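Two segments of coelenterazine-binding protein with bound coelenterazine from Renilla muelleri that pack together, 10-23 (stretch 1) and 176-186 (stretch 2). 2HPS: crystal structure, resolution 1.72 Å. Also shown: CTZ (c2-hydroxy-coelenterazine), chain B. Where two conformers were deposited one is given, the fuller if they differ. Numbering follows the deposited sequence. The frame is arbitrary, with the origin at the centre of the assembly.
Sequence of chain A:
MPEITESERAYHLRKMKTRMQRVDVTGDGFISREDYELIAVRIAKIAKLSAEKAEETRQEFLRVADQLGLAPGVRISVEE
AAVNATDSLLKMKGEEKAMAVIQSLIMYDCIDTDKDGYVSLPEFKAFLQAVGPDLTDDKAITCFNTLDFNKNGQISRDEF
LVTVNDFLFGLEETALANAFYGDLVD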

ATOM      1  N   ALA A  10      -0.240 -19.061  -1.414  1.00 11.21           N
ATOM      2  CA  ALA A  10      -1.566 -18.708  -1.937  1.00 11.01           C
ATOM      3  C   ALA A  10      -2.097 -17.452  -1.268  1.00 10.64           C
ATOM      4  O   ALA A  10      -2.553 -16.528  -1.945  1.00 10.69           O
ATOM      5  CB  ALA A  10      -2.559 -19.875  -1.744  1.00 10.89           C
ATOM      6  N   TYR A  11      -2.004 -17.411   0.064  1.00 11.36           N
ATOM      7  CA  TYR A  11      -2.546 -16.285   0.817  1.00 11.31           C
ATOM      8  C   TYR A  11      -1.750 -15.002   0.517  1.00 11.50           C
ATOM      9  O   TYR A  11      -2.327 -13.940   0.299  1.00 10.58           O
ATOM     10  CB  TYR A  11      -2.555 -16.603   2.322  1.00 10.96           C
ATOM     11  CG  TYR A  11      -3.040 -15.434   3.149  1.00 11.56           C
ATOM     12  CD1 TYR A  11      -4.358 -14.968   3.026  1.00 11.85           C
ATOM     13  CD2 TYR A  11      -2.163 -14.741   3.986  1.00 12.04           C
ATOM     14  CE1 TYR A  11      -4.810 -13.859   3.760  1.00 12.34           C
ATOM     15  CE2 TYR A  11      -2.599 -13.634   4.711  1.00 11.78           C
ATOM     16  CZ  TYR A  11      -3.913 -13.193   4.593  1.00 12.45           C
ATOM     17  OH  TYR A  11      -4.350 -12.111   5.323  1.00 13.74           O
ATOM     18  N   HIS A  12      -0.422 -15.116   0.499  1.00 11.15           N
ATOM     19  CA  HIS A  12       0.403 -13.938   0.213  1.00 11.07           C
ATOM     20  C   HIS A  12       0.122 -13.389  -1.176  1.00 10.72           C
ATOM     21  O   HIS A  12      -0.053 -12.175  -1.343  1.00 10.43           O
ATOM     22  CB  HIS A  12       1.892 -14.222   0.389  1.00 11.56           C
ATOM     23  CG  HIS A  12       2.699 -12.976   0.520  1.00 11.87           C
ATOM     24  ND1 HIS A  12       3.143 -12.260  -0.571  1.00 12.27           N
ATOM     25  CD2 HIS A  12       3.077 -12.275   1.616  1.00 12.95           C
ATOM     26  CE1 HIS A  12       3.767 -11.171  -0.150  1.00 13.00           C
ATOM     27  NE2 HIS A  12       3.757 -11.167   1.172  1.00 13.08           N
ATOM     28  N   LEU A  13       0.003 -14.277  -2.166  1.00 10.71           N
ATOM     29  CA  LEU A  13      -0.351 -13.812  -3.520  1.00 11.13           C
ATOM     30  C   LEU A  13      -1.720 -13.153  -3.577  1.00 11.30           C
ATOM     31  O   LEU A  13      -1.937 -12.225  -4.360  1.00 11.81           O
ATOM     32  CB  LEU A  13      -0.314 -14.979  -4.519  1.00 10.97           C
ATOM     33  CG  LEU A  13       1.054 -15.534  -4.907  1.00 11.68           C
ATOM     34  CD1 LEU A  13       0.878 -16.864  -5.661  1.00 13.83           C
ATOM     35  CD2 LEU A  13       1.780 -14.521  -5.810  1.00 13.13           C
ATOM     36  N   ARG A  14      -2.667 -13.688  -2.808  1.00 10.99           N
ATOM     37  CA  ARG A  14      -4.010 -13.105  -2.707  1.00 10.70           C
ATOM     38  C   ARG A  14      -3.950 -11.681  -2.168  1.00 10.38           C
ATOM     39  O   ARG A  14      -4.591 -10.779  -2.719  1.00 10.56           O
ATOM     40  CB  ARG A  14      -4.908 -13.975  -1.833  1.00 10.68           C
ATOM     41  CG  ARG A  14      -6.374 -13.523  -1.794  1.00 11.36           C
ATOM     42  CD  ARG A  14      -7.216 -14.547  -0.991  1.00 11.20           C
ATOM     43  NE  ARG A  14      -8.612 -14.134  -0.888  1.00 11.37           N
ATOM     44  CZ  ARG A  14      -9.553 -14.385  -1.793  1.00 14.25           C
ATOM     45  NH1 ARG A  14      -9.255 -15.048  -2.918  1.00 13.79           N
ATOM     46  NH2 ARG A  14     -10.804 -13.943  -1.580  1.00 14.13           N
ATOM     47  N   LYS A  15      -3.117 -11.470  -1.145  1.00 10.69           N
ATOM     48  CA  LYS A  15      -2.888 -10.140  -0.630  1.00 10.44           C
ATOM     49  C   LYS A  15      -2.287  -9.244  -1.716  1.00 10.83           C
ATOM     50  O   LYS A  15      -2.762  -8.130  -1.943  1.00 10.71           O
ATOM     51  CB  LYS A  15      -1.977 -10.190   0.589  1.00 10.14           C
ATOM     52  CG  LYS A  15      -2.655 -10.755   1.852  1.00 11.04           C
ATOM     53  CD  LYS A  15      -1.817 -10.522   3.098  1.00 11.92           C
ATOM     54  CE  LYS A  15      -0.462 -11.248   3.058  1.00 11.80           C
ATOM     55  NZ  LYS A  15       0.353 -11.019   4.340  1.00 11.41           N
HETATM   56  N   MSE A  16      -1.261  -9.746  -2.391  1.00 10.80           N
HETATM   57  CA  MSE A  16      -0.554  -8.927  -3.382  1.00 11.96           C
HETATM   58  C   MSE A  16      -1.447  -8.598  -4.584  1.00 11.95           C
HETATM   59  O   MSE A  16      -1.389  -7.503  -5.127  1.00 11.75           O
HETATM   60  CB  MSE A  16       0.751  -9.581  -3.828  1.00 12.83           C
HETATM   61  CG  MSE A  16       1.782  -9.758  -2.729  1.00 13.63           C
HETATM   62 SE   MSE A  16       2.226  -8.053  -1.790  1.00 21.82          SE
HETATM   63  CE  MSE A  16       1.238  -8.405  -0.052  1.00 14.84           C
ATOM     64  N   LYS A  17      -2.285  -9.543  -4.999  1.00 11.51           N
ATOM     65  CA  LYS A  17      -3.220  -9.261  -6.088  1.00 12.02           C
ATOM     66  C   LYS A  17      -4.238  -8.161  -5.712  1.00 11.58           C
ATOM     67  O   LYS A  17      -4.647  -7.346  -6.547  1.00 11.73           O
ATOM     68  CB  LYS A  17      -3.940 -10.551  -6.536  1.00 12.61           C
ATOM     69  CG  LYS A  17      -4.711 -10.361  -7.853  1.00 12.91           C
ATOM     70  CD  LYS A  17      -5.458 -11.620  -8.342  1.00 14.78           C
ATOM     71  CE  LYS A  17      -6.368 -11.245  -9.523  1.00 18.57           C
ATOM     72  NZ  LYS A  17      -7.151 -12.437  -9.986  1.00 20.64           N
ATOM     73  N   THR A  18      -4.636  -8.136  -4.446  1.00 11.04           N
ATOM     74  CA  THR A  18      -5.568  -7.123  -3.955  1.00 11.52           C
ATOM     75  C   THR A  18      -4.893  -5.744  -4.052  1.00 12.00           C
ATOM     76  O   THR A  18      -5.483  -4.774  -4.542  1.00 11.67           O
ATOM     77  CB  THR A  18      -5.981  -7.479  -2.523  1.00 12.15           C
ATOM     78  OG1 THR A  18      -6.587  -8.790  -2.545  1.00 11.54           O
ATOM     79  CG2 THR A  18      -6.994  -6.476  -1.979  1.00 12.29           C
ATOM     80  N   ARG A  19      -3.631  -5.706  -3.656  1.00 11.84           N
ATOM     81  CA  ARG A  19      -2.818  -4.486  -3.730  1.00 12.25           C
ATOM     82  C   ARG A  19      -2.657  -4.053  -5.193  1.00 12.28           C
ATOM     83  O   ARG A  19      -2.819  -2.889  -5.530  1.00 12.75           O
ATOM     84  CB  ARG A  19      -1.444  -4.767  -3.122  1.00 12.22           C
ATOM     85  CG  ARG A  19      -0.460  -3.622  -3.243  1.00 12.98           C
ATOM     86  CD  ARG A  19       0.890  -4.061  -2.673  1.00 15.26           C
ATOM     87  NE  ARG A  19       1.971  -3.176  -3.129  1.00 16.43           N
ATOM     88  CZ  ARG A  19       3.265  -3.504  -3.145  1.00 16.97           C
ATOM     89  NH1 ARG A  19       3.683  -4.696  -2.709  1.00 16.22           N
ATOM     90  NH2 ARG A  19       4.154  -2.624  -3.575  1.00 14.97           N
HETATM   91  N   MSE A  20      -2.355  -5.002  -6.065  1.00 12.65           N
HETATM   92  CA  MSE A  20      -2.086  -4.653  -7.443  1.00 13.74           C
HETATM   93  C   MSE A  20      -3.332  -4.193  -8.169  1.00 13.44           C
HETATM   94  O   MSE A  20      -3.257  -3.343  -9.076  1.00 14.07           O
HETATM   95  CB  MSE A  20      -1.413  -5.811  -8.167  1.00 14.55           C
HETATM   96  CG  MSE A  20      -0.029  -6.155  -7.637  1.00 17.92           C
HETATM   97 SE   MSE A  20       1.202  -4.659  -7.877  1.00 29.60          SE
HETATM   98  CE  MSE A  20       1.227  -3.778  -6.262  1.00 21.69           C
ATOM     99  N   GLN A  21      -4.489  -4.716  -7.755  1.00 12.70           N
ATOM    100  CA  GLN A  21      -5.739  -4.321  -8.372  1.00 13.40           C
ATOM    101  C   GLN A  21      -6.024  -2.846  -8.117  1.00 13.41           C
ATOM    102  O   GLN A  21      -6.721  -2.214  -8.913  1.00 14.58           O
ATOM    103  CB  GLN A  21      -6.923  -5.190  -7.937  0.65 12.50           C
ATOM    104  CG  GLN A  21      -6.938  -6.507  -8.673  0.65 14.34           C
ATOM    105  CD  GLN A  21      -8.318  -7.105  -8.902  0.65 16.42           C
ATOM    106  OE1 GLN A  21      -9.330  -6.663  -8.349  0.65 18.20           O
ATOM    107  NE2 GLN A  21      -8.350  -8.125  -9.725  0.65 17.71           N
ATOM    108  N   ARG A  22      -5.464  -2.303  -7.033  1.00 13.30           N
ATOM    109  CA  ARG A  22      -5.583  -0.878  -6.743  1.00 14.12           C
ATOM    110  C   ARG A  22      -4.818  -0.022  -7.745  1.00 14.98           C
ATOM    111  O   ARG A  22      -5.143   1.157  -7.927  1.00 16.76           O
ATOM    112  CB  ARG A  22      -5.132  -0.557  -5.306  1.00 13.94           C
ATOM    113  CG  ARG A  22      -6.004  -1.213  -4.230  1.00 15.02           C
ATOM    114  CD  ARG A  22      -7.468  -0.795  -4.354  1.00 15.65           C
ATOM    115  NE  ARG A  22      -7.601   0.659  -4.491  1.00 15.78           N
ATOM    116  CZ  ARG A  22      -8.733   1.284  -4.818  1.00 18.17           C
ATOM    117  NH1 ARG A  22      -8.744   2.603  -4.935  1.00 18.05           N
ATOM    118  NH2 ARG A  22      -9.854   0.594  -5.023  1.00 17.53           N
ATOM    119  N   VAL A  23      -3.827  -0.614  -8.401  1.00 14.01           N
ATOM    120  CA  VAL A  23      -3.056   0.089  -9.416  1.00 14.67           C
ATOM    121  C   VAL A  23      -3.840   0.089 -10.745  1.00 15.07           C
ATOM    122  O   VAL A  23      -3.692   0.984 -11.579  1.00 15.43           O
ATOM    123  CB  VAL A  23      -1.631  -0.516  -9.547  1.00 14.47           C
ATOM    124  CG1 VAL A  23      -0.761   0.298 -10.535  1.00 14.94           C
ATOM    125  CG2 VAL A  23      -0.936  -0.577  -8.181  1.00 14.75           C
TER
HETATM  126  N1  CTZ B 187      -3.110   2.179  -0.994  1.00 13.65           N
HETATM  127  C2  CTZ B 187      -3.330   2.578  -2.276  1.00 13.29           C
HETATM  128  C3  CTZ B 187      -4.734   2.224  -2.492  1.00 12.47           C
HETATM  129  N4  CTZ B 187      -5.265   1.678  -1.402  1.00 13.91           N
HETATM  130  C5  CTZ B 187      -6.503   1.203  -1.151  1.00 11.67           C
HETATM  131  C6  CTZ B 187      -6.765   0.650   0.106  1.00 12.38           C
HETATM  132  N7  CTZ B 187      -5.810   0.596   1.058  1.00 12.96           N
HETATM  133  C8  CTZ B 187      -4.564   1.073   0.842  1.00 13.70           C
HETATM  134  C9  CTZ B 187      -4.270   1.641  -0.495  1.00 12.94           C
HETATM  135  C10 CTZ B 187      -2.326   3.212  -3.211  1.00 13.68           C
HETATM  136  C11 CTZ B 187      -1.238   2.191  -3.432  1.00 13.90           C
HETATM  137  C12 CTZ B 187       0.040   2.429  -2.930  1.00 13.04           C
HETATM  138  C13 CTZ B 187       1.061   1.503  -3.103  1.00 16.02           C
HETATM  139  C14 CTZ B 187       0.782   0.324  -3.801  1.00 16.20           C
HETATM  140  C15 CTZ B 187      -0.504   0.070  -4.301  1.00 15.55           C
HETATM  141  C16 CTZ B 187      -1.522   1.008  -4.117  1.00 14.78           C
HETATM  142  O17 CTZ B 187       1.776  -0.584  -3.969  1.00 16.86           O
HETATM  143  O18 CTZ B 187      -5.401   2.396  -3.585  1.00 13.35           O
HETATM  144  C19 CTZ B 187      -8.127   0.153   0.405  1.00 12.99           C
HETATM  145  C20 CTZ B 187      -8.914  -0.464  -0.570  1.00 11.75           C
HETATM  146  C21 CTZ B 187     -10.196  -0.907  -0.257  1.00 13.48           C
HETATM  147  C22 CTZ B 187     -10.709  -0.720   1.035  1.00 12.43           C
HETATM  148  C23 CTZ B 187      -9.944  -0.094   2.009  1.00 13.74           C
HETATM  149  C24 CTZ B 187      -8.653   0.347   1.695  1.00 14.40           C
HETATM  150  O25 CTZ B 187     -11.968  -1.158   1.309  1.00 12.87           O
HETATM  151  C26 CTZ B 187      -3.456   1.010   1.876  1.00 13.73           C
HETATM  152  C27 CTZ B 187      -3.563   2.209   2.782  1.00 15.55           C
HETATM  153  C28 CTZ B 187      -2.579   3.196   2.800  1.00 17.71           C
HETATM  154  C29 CTZ B 187      -2.720   4.286   3.660  1.00 17.01           C
HETATM  155  C30 CTZ B 187      -3.853   4.386   4.483  1.00 15.99           C
HETATM  156  C31 CTZ B 187      -4.829   3.391   4.474  1.00 16.54           C
HETATM  157  C32 CTZ B 187      -4.678   2.293   3.623  1.00 16.58           C
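Stretch 2 (176-186) LANAFYGDLVD

Stretch 1 is helical from A10, continuing a helix that begins earlier in the chain, and it offers one side to the C-terminal end of the same chain. Stretch 2 enters as a weakly bonded helix, about 176–180, whose axis runs at 24° to that of the first helix in the same N-to-C sense, with a closest approach of 10.4 Å. At Y181 it leaves the helix; after G182, with its positive phi of 72°, the backbone becomes extended from D183 to V185 and crosses the first helix, drifting back toward its N-terminal part. The two stretches bury 797 Å² in all, and the extended tail comes close: the CA atoms of T18 and V185 are 5.3 Å apart.

The contact opens at Y11, whose CA-to-CB bond points sideways but whose t rotamer brings the ring end to stretch 2. Its OH donates a hydrogen bond to N178 OD1 at 2.8 Å, near the plane of the ring, while Y11 CE1 packs on L184 CD1 at 3.6 Å. One aromatic residue thus touches both the short helix and the tail. R14, extended through three t torsions, reaches the end of the chain: NH1 forms a salt bridge with D186 OD2 at 2.9 Å, and R14 NH2 donates to the same D186 OD2 at 3.1 Å. The carboxylate oxygen lies at the guanidinium edge, where both donors can aim at it; the backbone of L184 and V185 covers one face. K15 contributes its aliphatic portion, with CD 3.9 Å from A177 CB and CG 4.0 Å from L184 CD1.

K17 points toward the tail. Its CG lies 4.0 Å from V185 CG2, and its fully extended chain carries NZ to D186 O, a weak hydrogen bond of 3.1 Å. T18 is the clearest lesson in economy. Its OG1 donates to R14 O at 2.8 Å, one turn back in its own helix, and accepts from V185 N at 2.9 Å with an angle of 168°, so a single hydroxyl ties the extended backbone to the helix. T18 CG2 meanwhile sits 3.3 Å from Y181 O, where the chain turns.

R19 lays its aliphatic part over one face of the Y181 ring, with CG 4.2 Å from the ring centroid in a CH-pi contact, and sends NE to O17 of the coelenterazine derivative CTZ at 2.7 Å. The ligand covers the opposite face, Y181 CE1 lying 3.3 Å from CTZ C9, so the tyrosine is sandwiched between helix and ligand. Q21 touches the tail through OE1, 3.6 Å from V185 CG1. R22 places CG 3.8 Å from Y181 CD1, near the ring plane, and its NE donates to CTZ O18 at 2.9 Å. The ligand also bears on the turn: G182 CA is 3.3 Å from CTZ C22, and a CB at this position would clash with CTZ C21.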

ATOM      1  N   LEU A 176      -5.816  -7.487  10.330  1.00 14.29           N
ATOM      2  CA  LEU A 176      -5.194  -6.262   9.820  1.00 13.91           C
ATOM      3  C   LEU A 176      -4.824  -6.437   8.356  1.00 13.54           C
ATOM      4  O   LEU A 176      -5.124  -5.569   7.516  1.00 13.62           O
ATOM      5  CB  LEU A 176      -3.955  -5.884  10.647  1.00 14.16           C
ATOM      6  CG  LEU A 176      -4.236  -5.435  12.094  1.00 14.45           C
ATOM      7  CD1 LEU A 176      -2.926  -5.204  12.836  1.00 16.70           C
ATOM      8  CD2 LEU A 176      -5.107  -4.174  12.102  1.00 15.64           C
ATOM      9  N   ALA A 177      -4.211  -7.574   8.036  1.00 13.69           N
ATOM     10  CA  ALA A 177      -3.816  -7.807   6.632  1.00 13.62           C
ATOM     11  C   ALA A 177      -5.040  -7.964   5.741  1.00 13.68           C
ATOM     12  O   ALA A 177      -5.040  -7.560   4.573  1.00 14.04           O
ATOM     13  CB  ALA A 177      -2.901  -9.002   6.535  1.00 13.32           C
ATOM     14  N   ASN A 178      -6.102  -8.558   6.281  1.00 13.76           N
ATOM     15  CA  ASN A 178      -7.359  -8.690   5.543  1.00 14.02           C
ATOM     16  C   ASN A 178      -8.095  -7.370   5.299  1.00 14.52           C
ATOM     17  O   ASN A 178      -9.030  -7.330   4.494  1.00 14.50           O
ATOM     18  CB  ASN A 178      -8.305  -9.661   6.266  1.00 14.12           C
ATOM     19  CG  ASN A 178      -7.926 -11.141   6.068  1.00 15.49           C
ATOM     20  OD1 ASN A 178      -7.040 -11.500   5.261  1.00 16.03           O
ATOM     21  ND2 ASN A 178      -8.631 -12.023   6.809  1.00 17.21           N
ATOM     22  N   ALA A 179      -7.676  -6.303   5.989  1.00 14.30           N
ATOM     23  CA  ALA A 179      -8.392  -5.023   5.921  1.00 14.75           C
ATOM     24  C   ALA A 179      -7.619  -3.895   5.232  1.00 15.00           C
ATOM     25  O   ALA A 179      -8.236  -2.970   4.685  1.00 15.41           O
ATOM     26  CB  ALA A 179      -8.801  -4.575   7.309  1.00 15.65           C
ATOM     27  N   PHE A 180      -6.288  -3.971   5.279  1.00 14.61           N
ATOM     28  CA  PHE A 180      -5.406  -2.862   4.851  1.00 14.21           C
ATOM     29  C   PHE A 180      -5.701  -2.354   3.438  1.00 14.48           C
ATOM     30  O   PHE A 180      -5.734  -1.127   3.211  1.00 14.75           O
ATOM     31  CB  PHE A 180      -3.937  -3.287   4.979  1.00 14.24           C
ATOM     32  CG  PHE A 180      -2.919  -2.157   4.825  1.00 14.50           C
ATOM     33  CD1 PHE A 180      -3.177  -0.875   5.301  1.00 16.52           C
ATOM     34  CD2 PHE A 180      -1.659  -2.419   4.260  1.00 14.56           C
ATOM     35  CE1 PHE A 180      -2.219   0.142   5.159  1.00 15.24           C
ATOM     36  CE2 PHE A 180      -0.701  -1.412   4.130  1.00 16.34           C
ATOM     37  CZ  PHE A 180      -0.980  -0.128   4.581  1.00 14.82           C
ATOM     38  N   TYR A 181      -5.881  -3.303   2.509  1.00 13.43           N
ATOM     39  CA  TYR A 181      -6.238  -3.015   1.125  1.00 13.86           C
ATOM     40  C   TYR A 181      -7.675  -3.437   0.793  1.00 13.74           C
ATOM     41  O   TYR A 181      -8.010  -3.736  -0.374  1.00 14.55           O
ATOM     42  CB  TYR A 181      -5.223  -3.685   0.190  1.00 14.04           C
ATOM     43  CG  TYR A 181      -3.993  -2.839  -0.026  1.00 14.58           C
ATOM     44  CD1 TYR A 181      -3.915  -1.954  -1.103  1.00 16.31           C
ATOM     45  CD2 TYR A 181      -2.910  -2.906   0.862  1.00 16.35           C
ATOM     46  CE1 TYR A 181      -2.791  -1.173  -1.302  1.00 17.84           C
ATOM     47  CE2 TYR A 181      -1.767  -2.116   0.665  1.00 16.64           C
ATOM     48  CZ  TYR A 181      -1.728  -1.257  -0.425  1.00 16.89           C
ATOM     49  OH  TYR A 181      -0.614  -0.471  -0.632  1.00 20.55           O
ATOM     50  N   GLY A 182      -8.526  -3.440   1.818  1.00 13.74           N
ATOM     51  CA  GLY A 182      -9.933  -3.873   1.677  1.00 14.03           C
ATOM     52  C   GLY A 182     -10.101  -5.374   1.486  1.00 14.33           C
ATOM     53  O   GLY A 182      -9.153  -6.148   1.659  1.00 14.65           O
ATOM     54  N   ASP A 183     -11.316  -5.783   1.127  1.00 14.61           N
ATOM     55  CA  ASP A 183     -11.625  -7.207   1.037  1.00 15.15           C
ATOM     56  C   ASP A 183     -10.743  -7.824  -0.039  1.00 14.28           C
ATOM     57  O   ASP A 183     -10.661  -7.313  -1.160  1.00 13.44           O
ATOM     58  CB  ASP A 183     -13.102  -7.433   0.696  1.00 15.70           C
ATOM     59  CG  ASP A 183     -14.048  -6.987   1.802  1.00 19.01           C
ATOM     60  OD1 ASP A 183     -13.633  -6.872   2.991  1.00 18.03           O
ATOM     61  OD2 ASP A 183     -15.236  -6.783   1.472  1.00 20.65           O
ATOM     62  N   LEU A 184     -10.080  -8.921   0.306  1.00 13.30           N
ATOM     63  CA  LEU A 184      -9.136  -9.537  -0.620  1.00 12.90           C
ATOM     64  C   LEU A 184      -9.855 -10.064  -1.843  1.00 12.78           C
ATOM     65  O   LEU A 184     -11.001 -10.552  -1.759  1.00 13.88           O
ATOM     66  CB  LEU A 184      -8.299 -10.650   0.035  1.00 11.81           C
ATOM     67  CG  LEU A 184      -7.448 -10.295   1.276  1.00 11.91           C
ATOM     68  CD1 LEU A 184      -6.551 -11.472   1.714  1.00 13.73           C
ATOM     69  CD2 LEU A 184      -6.605  -9.030   1.052  1.00 12.92           C
ATOM     70  N   VAL A 185      -9.188  -9.925  -2.977  1.00 13.11           N
ATOM     71  CA  VAL A 185      -9.778 -10.255  -4.265  1.00 13.98           C
ATOM     72  C   VAL A 185      -9.394 -11.666  -4.701  1.00 14.17           C
ATOM     73  O   VAL A 185      -8.300 -12.152  -4.447  1.00 13.99           O
ATOM     74  CB  VAL A 185      -9.453  -9.214  -5.387  1.00 15.16           C
ATOM     75  CG1 VAL A 185      -9.843  -7.797  -4.930  1.00 15.84           C
ATOM     76  CG2 VAL A 185      -7.994  -9.268  -5.814  1.00 15.02           C
ATOM     77  N   ASP A 186     -10.364 -12.400  -5.554  1.00 15.89           N
ATOM     78  CA  ASP A 186     -10.027 -13.662  -6.265  1.00 16.41           C
ATOM     79  C   ASP A 186      -9.138 -13.403  -7.482  0.65 17.54           C
ATOM     80  O   ASP A 186      -8.265 -14.221  -7.765  0.65 18.57           O
ATOM     81  CB  ASP A 186     -11.311 -14.365  -6.680  1.00 16.59           C
ATOM     82  CG  ASP A 186     -12.201 -14.731  -5.511  1.00 16.90           C
ATOM     83  OD1 ASP A 186     -13.430 -14.801  -5.749  1.00 16.75           O
ATOM     84  OD2 ASP A 186     -11.722 -14.980  -4.381  1.00 14.83           O
TER